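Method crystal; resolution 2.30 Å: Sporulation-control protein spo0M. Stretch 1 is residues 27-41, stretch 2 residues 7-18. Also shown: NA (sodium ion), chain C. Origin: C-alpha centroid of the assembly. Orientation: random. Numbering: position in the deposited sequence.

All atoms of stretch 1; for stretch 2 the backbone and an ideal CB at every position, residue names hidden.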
ATOM      1  N   VAL A  27       3.470  -8.302  18.722  1.00 57.48           N
ATOM      2  CA  VAL A  27       2.632  -9.361  19.269  1.00 59.57           C
ATOM      3  C   VAL A  27       3.475 -10.628  19.507  1.00 59.03           C
ATOM      4  O   VAL A  27       4.193 -11.094  18.608  1.00 56.21           O
ATOM      5  CB  VAL A  27       1.441  -9.688  18.342  1.00 57.04           C
ATOM      6  CG1 VAL A  27       0.544 -10.772  18.967  1.00 57.77           C
ATOM      7  CG2 VAL A  27       0.636  -8.428  18.036  1.00 54.63           C
ATOM      8  N   GLN A  28       3.412 -11.158  20.726  1.00 60.52           N
ATOM      9  CA  GLN A  28       4.106 -12.406  21.036  1.00 57.71           C
ATOM     10  C   GLN A  28       3.150 -13.477  21.511  1.00 57.53           C
ATOM     11  O   GLN A  28       2.139 -13.200  22.158  1.00 58.71           O
ATOM     12  CB  GLN A  28       5.173 -12.184  22.093  1.00 59.11           C
ATOM     13  CG  GLN A  28       5.817 -10.824  22.049  1.00 66.60           C
ATOM     14  CD  GLN A  28       6.959 -10.720  23.027  1.00 68.02           C
ATOM     15  OE1 GLN A  28       7.401 -11.728  23.569  1.00 82.87           O
ATOM     16  NE2 GLN A  28       7.448  -9.506  23.257  1.00 72.28           N
ATOM     17  N   GLY A  29       3.475 -14.722  21.209  1.00 58.01           N
ATOM     18  CA  GLY A  29       2.624 -15.789  21.703  1.00 54.89           C
ATOM     19  C   GLY A  29       3.191 -17.148  21.413  1.00 51.83           C
ATOM     20  O   GLY A  29       4.356 -17.292  21.035  1.00 50.30           O
ATOM     21  N   THR A  30       2.354 -18.153  21.599  1.00 52.30           N
ATOM     22  CA  THR A  30       2.756 -19.516  21.358  1.00 51.11           C
ATOM     23  C   THR A  30       1.629 -20.254  20.681  1.00 46.14           C
ATOM     24  O   THR A  30       0.484 -20.117  21.075  1.00 47.91           O
ATOM     25  CB  THR A  30       3.140 -20.216  22.680  1.00 53.39           C
ATOM     26  OG1 THR A  30       4.269 -19.548  23.255  1.00 53.73           O
ATOM     27  CG2 THR A  30       3.472 -21.685  22.455  1.00 47.09           C
ATOM     28  N   VAL A  31       1.951 -21.011  19.643  1.00 43.70           N
ATOM     29  CA  VAL A  31       1.009 -21.979  19.089  1.00 49.74           C
ATOM     30  C   VAL A  31       1.227 -23.359  19.768  1.00 49.88           C
ATOM     31  O   VAL A  31       2.299 -23.941  19.656  1.00 50.73           O
ATOM     32  CB  VAL A  31       1.189 -22.130  17.569  1.00 48.63           C
ATOM     33  CG1 VAL A  31       0.160 -23.098  16.998  1.00 42.05           C
ATOM     34  CG2 VAL A  31       1.100 -20.757  16.863  1.00 48.40           C
ATOM     35  N   HIS A  32       0.224 -23.872  20.473  1.00 49.12           N
ATOM     36  CA  HIS A  32       0.283 -25.223  21.050  1.00 53.59           C
ATOM     37  C   HIS A  32      -0.423 -26.237  20.167  1.00 51.93           C
ATOM     38  O   HIS A  32      -1.557 -26.020  19.740  1.00 45.64           O
ATOM     39  CB  HIS A  32      -0.327 -25.241  22.442  1.00 52.56           C
ATOM     40  CG  HIS A  32       0.350 -24.305  23.392  1.00 52.43           C
ATOM     41  ND1 HIS A  32       1.454 -24.663  24.127  1.00 49.46           N
ATOM     42  CD2 HIS A  32       0.087 -23.014  23.698  1.00 46.96           C
ATOM     43  CE1 HIS A  32       1.838 -23.634  24.866  1.00 51.26           C
ATOM     44  NE2 HIS A  32       1.020 -22.619  24.620  1.00 47.42           N
ATOM     45  N   VAL A  33       0.260 -27.337  19.871  1.00 49.39           N
ATOM     46  CA  VAL A  33      -0.319 -28.374  19.034  1.00 47.07           C
ATOM     47  C   VAL A  33      -0.306 -29.708  19.815  1.00 52.17           C
ATOM     48  O   VAL A  33       0.662 -30.016  20.517  1.00 49.94           O
ATOM     49  CB  VAL A  33       0.446 -28.499  17.709  1.00 45.01           C
ATOM     50  CG1 VAL A  33      -0.324 -29.344  16.736  1.00 45.79           C
ATOM     51  CG2 VAL A  33       0.656 -27.127  17.097  1.00 52.56           C
ATOM     52  N   LYS A  34      -1.397 -30.465  19.744  1.00 50.19           N
ATOM     53  CA  LYS A  34      -1.472 -31.764  20.409  1.00 47.83           C
ATOM     54  C   LYS A  34      -1.908 -32.826  19.404  1.00 52.61           C
ATOM     55  O   LYS A  34      -2.906 -32.653  18.712  1.00 48.69           O
ATOM     56  CB  LYS A  34      -2.424 -31.724  21.613  1.00 50.07           C
ATOM     57  CG  LYS A  34      -2.509 -33.069  22.417  1.00 51.55           C
ATOM     58  CD  LYS A  34      -3.310 -32.896  23.733  1.00 52.33           C
ATOM     59  CE  LYS A  34      -3.113 -34.073  24.715  1.00 49.90           C
ATOM     60  NZ  LYS A  34      -1.701 -34.513  24.896  1.00 44.60           N
ATOM     61  N   GLY A  35      -1.146 -33.910  19.284  1.00 47.93           N
ATOM     62  CA  GLY A  35      -1.477 -34.884  18.261  1.00 47.88           C
ATOM     63  C   GLY A  35      -2.770 -35.586  18.614  1.00 50.15           C
ATOM     64  O   GLY A  35      -3.165 -35.635  19.781  1.00 48.85           O
ATOM     65  N   GLY A  36      -3.447 -36.127  17.612  1.00 48.71           N
ATOM     66  CA  GLY A  36      -4.665 -36.840  17.895  1.00 50.75           C
ATOM     67  C   GLY A  36      -4.328 -38.297  18.134  1.00 56.77           C
ATOM     68  O   GLY A  36      -3.199 -38.634  18.463  1.00 51.21           O
ATOM     69  N   LYS A  37      -5.316 -39.159  17.965  1.00 58.30           N
ATOM     70  CA  LYS A  37      -5.153 -40.592  18.171  1.00 63.17           C
ATOM     71  C   LYS A  37      -4.159 -41.222  17.192  1.00 66.48           C
ATOM     72  O   LYS A  37      -3.429 -42.152  17.547  1.00 62.75           O
ATOM     73  CB  LYS A  37      -6.510 -41.283  18.104  1.00 60.43           C
ATOM     74  CG  LYS A  37      -7.377 -40.997  19.345  1.00 64.77           C
ATOM     75  CD  LYS A  37      -7.762 -42.278  20.080  1.00 66.77           C
ATOM     76  CE  LYS A  37      -8.708 -42.025  21.257  1.00 68.06           C
ATOM     77  NZ  LYS A  37      -9.167 -43.303  21.922  1.00 65.04           N
ATOM     78  N   ILE A  38      -4.117 -40.697  15.968  1.00 62.90           N
ATOM     79  CA  ILE A  38      -3.262 -41.255  14.933  1.00 58.75           C
ATOM     80  C   ILE A  38      -2.252 -40.240  14.440  1.00 61.77           C
ATOM     81  O   ILE A  38      -2.541 -39.048  14.404  1.00 61.33           O
ATOM     82  CB  ILE A  38      -4.105 -41.723  13.725  1.00 60.31           C
ATOM     83  CG1 ILE A  38      -4.973 -40.576  13.212  1.00 63.71           C
ATOM     84  CG2 ILE A  38      -5.015 -42.862  14.127  1.00 65.93           C
ATOM     85  CD1 ILE A  38      -5.798 -40.906  11.975  1.00 69.76           C
ATOM     86  N   ALA A  39      -1.077 -40.713  14.033  1.00 60.18           N
ATOM     87  CA  ALA A  39       0.030 -39.808  13.767  1.00 59.25           C
ATOM     88  C   ALA A  39      -0.289 -39.018  12.504  1.00 58.03           C
ATOM     89  O   ALA A  39      -0.901 -39.534  11.566  1.00 57.33           O
ATOM     90  CB  ALA A  39       1.330 -40.560  13.618  1.00 56.84           C
ATOM     91  N   GLN A  40       0.026 -37.734  12.490  1.00 59.18           N
ATOM     92  CA  GLN A  40      -0.248 -36.992  11.264  1.00 54.81           C
ATOM     93  C   GLN A  40       0.914 -36.150  10.796  1.00 55.74           C
ATOM     94  O   GLN A  40       1.788 -35.762  11.582  1.00 51.83           O
ATOM     95  CB  GLN A  40      -1.500 -36.136  11.418  1.00 53.20           C
ATOM     96  CG  GLN A  40      -2.732 -36.906  11.849  1.00 46.84           C
ATOM     97  CD  GLN A  40      -3.977 -36.052  11.857  1.00 52.36           C
ATOM     98  OE1 GLN A  40      -4.140 -35.207  12.731  1.00 49.24           O
ATOM     99  NE2 GLN A  40      -4.867 -36.267  10.887  1.00 53.03           N
ATOM    100  N   ASP A  41       0.907 -35.892   9.492  1.00 59.33           N
ATOM    101  CA  ASP A  41       1.915 -35.072   8.840  1.00 56.34           C
ATOM    102  C   ASP A  41       1.371 -33.673   8.681  1.00 55.76           C
ATOM    103  O   ASP A  41       0.403 -33.459   7.956  1.00 54.38           O
ATOM    104  CB  ASP A  41       2.292 -35.644   7.479  1.00 61.70           C
ATOM    105  CG  ASP A  41       3.105 -36.921   7.583  1.00 64.08           C
ATOM    106  OD1 ASP A  41       3.915 -37.070   8.537  1.00 61.08           O
ATOM    107  OD2 ASP A  41       2.919 -37.784   6.701  1.00 65.85           O
ATOM    108  N   UNK A   7     -14.285 -36.362  20.199  1.00 75.14           N
ATOM    109  CA  UNK A   7     -13.230 -36.290  19.196  1.00 79.28           C
ATOM    110  C   UNK A   7     -11.857 -36.516  19.873  1.00 83.78           C
ATOM    111  O   UNK A   7     -11.540 -35.905  20.900  1.00 85.11           O
ATOM    112  CB  UNK A   7     -13.268 -34.941  18.475  1.00 79.28           C
ATOM    113  N   UNK A   8     -11.087 -37.465  19.341  1.00 80.17           N
ATOM    114  CA  UNK A   8      -9.716 -37.708  19.764  1.00 69.60           C
ATOM    115  C   UNK A   8      -8.706 -37.195  18.733  1.00 71.51           C
ATOM    116  O   UNK A   8      -7.585 -37.706  18.658  1.00 68.06           O
ATOM    117  CB  UNK A   8      -9.502 -39.203  20.010  1.00 69.60           C
ATOM    118  N   UNK A   9      -9.126 -36.222  17.916  1.00 72.03           N
ATOM    119  CA  UNK A   9      -8.338 -35.655  16.791  1.00 70.17           C
ATOM    120  C   UNK A   9      -7.259 -34.612  17.149  1.00 61.27           C
ATOM    121  O   UNK A   9      -7.235 -34.073  18.264  1.00 60.76           O
ATOM    122  CB  UNK A   9      -9.308 -35.004  15.803  1.00 70.17           C
ATOM    123  N   UNK A  10      -6.389 -34.309  16.182  1.00 56.39           N
ATOM    124  CA  UNK A  10      -5.299 -33.349  16.413  1.00 57.65           C
ATOM    125  C   UNK A  10      -5.861 -31.967  16.737  1.00 57.52           C
ATOM    126  O   UNK A  10      -6.871 -31.544  16.178  1.00 57.52           O
ATOM    127  CB  UNK A  10      -4.382 -33.270  15.191  1.00 57.65           C
ATOM    128  N   UNK A  11      -5.222 -31.296  17.688  1.00 55.21           N
ATOM    129  CA  UNK A  11      -5.757 -30.065  18.256  1.00 58.32           C
ATOM    130  C   UNK A  11      -4.754 -28.892  18.204  1.00 56.43           C
ATOM    131  O   UNK A  11      -3.550 -29.072  18.404  1.00 55.00           O
ATOM    132  CB  UNK A  11      -6.181 -30.318  19.704  1.00 58.32           C
ATOM    133  N   UNK A  12      -5.240 -27.692  17.925  1.00 52.57           N
ATOM    134  CA  UNK A  12      -4.366 -26.538  17.935  1.00 51.00           C
ATOM    135  C   UNK A  12      -4.957 -25.445  18.819  1.00 48.07           C
ATOM    136  O   UNK A  12      -6.152 -25.238  18.833  1.00 55.36           O
ATOM    137  CB  UNK A  12      -4.139 -26.021  16.513  1.00 51.00           C
ATOM    138  N   UNK A  13      -4.114 -24.800  19.612  1.00 48.45           N
ATOM    139  CA  UNK A  13      -4.539 -23.748  20.514  1.00 50.48           C
ATOM    140  C   UNK A  13      -3.492 -22.629  20.518  1.00 51.97           C
ATOM    141  O   UNK A  13      -2.376 -22.857  20.949  1.00 50.12           O
ATOM    142  CB  UNK A  13      -4.758 -24.299  21.924  1.00 50.48           C
ATOM    143  N   UNK A  14      -3.851 -21.419  20.091  1.00 52.80           N
ATOM    144  CA  UNK A  14      -2.893 -20.311  20.070  1.00 47.68           C
ATOM    145  C   UNK A  14      -3.143 -19.422  21.276  1.00 49.09           C
ATOM    146  O   UNK A  14      -4.284 -19.109  21.593  1.00 52.19           O
ATOM    147  CB  UNK A  14      -3.001 -19.507  18.773  1.00 47.68           C
ATOM    148  N   UNK A  15      -2.081 -19.012  21.955  1.00 49.17           N
ATOM    149  CA  UNK A  15      -2.226 -18.175  23.138  1.00 51.55           C
ATOM    150  C   UNK A  15      -1.279 -16.989  23.015  1.00 55.87           C
ATOM    151  O   UNK A  15      -0.059 -17.159  22.936  1.00 59.30           O
ATOM    152  CB  UNK A  15      -1.948 -18.969  24.416  1.00 51.55           C
ATOM    153  N   UNK A  16      -1.854 -15.794  22.917  1.00 59.12           N
ATOM    154  CA  UNK A  16      -1.098 -14.552  22.892  1.00 58.39           C
ATOM    155  C   UNK A  16      -0.758 -14.122  24.304  1.00 60.99           C
ATOM    156  O   UNK A  16      -1.473 -14.478  25.228  1.00 65.18           O
ATOM    157  CB  UNK A  16      -1.880 -13.452  22.171  1.00 58.39           C
ATOM    158  N   UNK A  17       0.297 -13.337  24.492  1.00 64.90           N
ATOM    159  CA  UNK A  17       0.612 -12.912  25.849  1.00 68.01           C
ATOM    160  C   UNK A  17      -0.323 -11.795  26.298  1.00 74.48           C
ATOM    161  O   UNK A  17      -0.668 -11.731  27.481  1.00 75.82           O
ATOM    162  CB  UNK A  17       2.069 -12.453  25.940  1.00 68.01           C
ATOM    163  N   UNK A  18      -0.779 -10.963  25.355  1.00 75.44           N
ATOM    164  CA  UNK A  18      -1.785  -9.928  25.630  1.00 71.71           C
ATOM    165  C   UNK A  18      -2.964 -10.047  24.667  1.00 73.46           C
ATOM    166  O   UNK A  18      -2.842 -10.633  23.592  1.00 74.19           O
ATOM    167  CB  UNK A  18      -1.163  -8.534  25.527  1.00 71.71           C
TER
HETATM  168 NA    NA C 301      -6.735 -19.214  20.865  1.00 59.22          NA

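Position 7 has nothing of stretch 1 within reach of its CB, so this contact sets no rule; it is Ile7. Position 8 has little room with Lys37 as placed. An ideal CB would lie 2.9 Å from Lys37 CG, a clash, while the carbonyl turns to accept a hydrogen bond from Lys37 N (N to O of position 8, 2.8 Å). Glycine suits it, and Gly8 is there. Position 9 points its CB away, leaving the choice open; it is Ala9.

At position 10 the ideal CB already sits 3.1 Å from Gln40 OE1, and the backbone packs against Gly36, whose own CB would clash here. A small residue is favoured, and Ala10 fills the place.

From 11 to 16 the backbone pairs antiparallel with strand 27-34, and CB directions alternate between two faces. Position 11 shares a face with Lys34, next to its aliphatic stem; a long or polar chain would suit. Lys11 lays its CD 3.9 Å from Lys34 CB, while its backbone exchanges two hydrogen bonds with Lys34, N to O and O to N, both 2.9 Å.

Position 12 turns to the other face, between Val31 and Val33, and asks for a branched apolar chain. Val12, in rotamer p, puts CG2 3.7 Å from Val31 CG1 and 4.3 Å from Val33 CG2.

Position 13 lies beside His32, and its backbone N and O pair with His32 O and N, both at 2.8 Å. Many polar residues would do. It is Asp13, whose chain makes no hydrogen bond to stretch 1.

Position 14 faces the Val31 methyls, so valine, threonine or isoleucine would be plausible. Thr14 has OG1 3.8 Å from Val31 CG2, the hydroxyl being satisfied elsewhere in the structure; its carbonyl O binds the sodium ion at 2.6 Å.

Position 15 stands on the face of Thr30 and His32, its CB 4.6 Å from His32 CD2. A chain long enough to reach the imidazole is suitable: Ile15 brings CD1 to 3.6 Å from His32 CD2.

Position 16 is opposite Gly29, where a CB would clash with O of position 15. Val27 is the apolar neighbour, and a larger apolar residue can reach it: Leu16 CD2 comes 4.2 Å from Val27 CG1.

Position 17 leaves the strand but still donates N to Gln28 O at 3.0 Å. A polar chain near Gln28 is reasonable, and Glu17 bends its end closer. Position 18 has no stretch 1 atom near its CB; it is Lys18.

Stretch 2 7-18: IGAAKVDTILEK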
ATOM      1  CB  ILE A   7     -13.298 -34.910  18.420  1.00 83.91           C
ATOM      2  CG1 ILE A   7     -12.416 -34.883  17.161  1.00 79.14           C
ATOM      3  CG2 ILE A   7     -13.010 -33.719  19.340  1.00 81.96           C
ATOM      4  CD1 ILE A   7     -12.855 -35.815  16.035  1.00 78.61           C
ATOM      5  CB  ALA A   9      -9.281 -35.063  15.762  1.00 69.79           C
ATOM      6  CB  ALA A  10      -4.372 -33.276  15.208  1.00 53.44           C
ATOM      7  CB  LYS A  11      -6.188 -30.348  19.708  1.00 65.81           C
ATOM      8  CG  LYS A  11      -5.810 -29.258  20.706  1.00 69.62           C
ATOM      9  CD  LYS A  11      -5.796 -29.747  22.165  1.00 64.78           C
ATOM     10  CE  LYS A  11      -5.376 -28.577  23.064  1.00 71.97           C
ATOM     11  NZ  LYS A  11      -4.000 -28.039  22.718  1.00 65.64           N
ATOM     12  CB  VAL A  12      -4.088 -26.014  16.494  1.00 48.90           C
ATOM     13  CG1 VAL A  12      -5.364 -25.564  15.807  1.00 47.24           C
ATOM     14  CG2 VAL A  12      -3.043 -24.936  16.538  1.00 47.84           C
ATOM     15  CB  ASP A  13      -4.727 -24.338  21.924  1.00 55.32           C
ATOM     16  CG  ASP A  13      -5.359 -23.365  22.905  1.00 60.88           C
ATOM     17  OD1 ASP A  13      -5.998 -22.382  22.467  1.00 62.70           O
ATOM     18  OD2 ASP A  13      -5.228 -23.600  24.126  1.00 69.77           O
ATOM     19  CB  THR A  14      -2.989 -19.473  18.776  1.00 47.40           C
ATOM     20  OG1 THR A  14      -2.609 -20.263  17.649  1.00 52.20           O
ATOM     21  CG2 THR A  14      -2.073 -18.261  18.845  1.00 49.52           C
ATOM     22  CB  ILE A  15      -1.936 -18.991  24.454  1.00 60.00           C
ATOM     23  CG1 ILE A  15      -2.792 -20.259  24.504  1.00 54.12           C
ATOM     24  CG2 ILE A  15      -2.149 -18.142  25.709  1.00 55.56           C
ATOM     25  CD1 ILE A  15      -2.362 -21.258  25.582  1.00 55.63           C
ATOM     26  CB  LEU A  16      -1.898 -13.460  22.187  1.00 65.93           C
ATOM     27  CG  LEU A  16      -2.586 -13.940  20.910  1.00 62.38           C
ATOM     28  CD1 LEU A  16      -3.619 -12.914  20.475  1.00 57.77           C
ATOM     29  CD2 LEU A  16      -1.578 -14.246  19.797  1.00 49.54           C
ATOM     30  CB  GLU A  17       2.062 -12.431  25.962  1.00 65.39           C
ATOM     31  CG  GLU A  17       3.122 -13.487  25.772  1.00 67.86           C
ATOM     32  CD  GLU A  17       4.525 -12.884  25.798  1.00 80.20           C
ATOM     33  OE1 GLU A  17       4.641 -11.658  26.059  1.00 78.04           O
ATOM     34  OE2 GLU A  17       5.510 -13.643  25.612  1.00 80.16           O
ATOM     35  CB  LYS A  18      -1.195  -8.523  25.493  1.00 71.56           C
ATOM     36  CG  LYS A  18       0.212  -8.331  26.013  1.00 74.23           C
ATOM     37  CD  LYS A  18       0.491  -6.851  26.204  1.00 74.41           C
ATOM     38  CE  LYS A  18       1.341  -6.318  25.051  1.00 73.70           C
ATOM     39  NZ  LYS A  18       2.176  -5.127  25.386  1.00 79.79           N
TER
HETATM   40  O   HOH W   1      -8.716 -19.212  20.666  1.00 41.02           O
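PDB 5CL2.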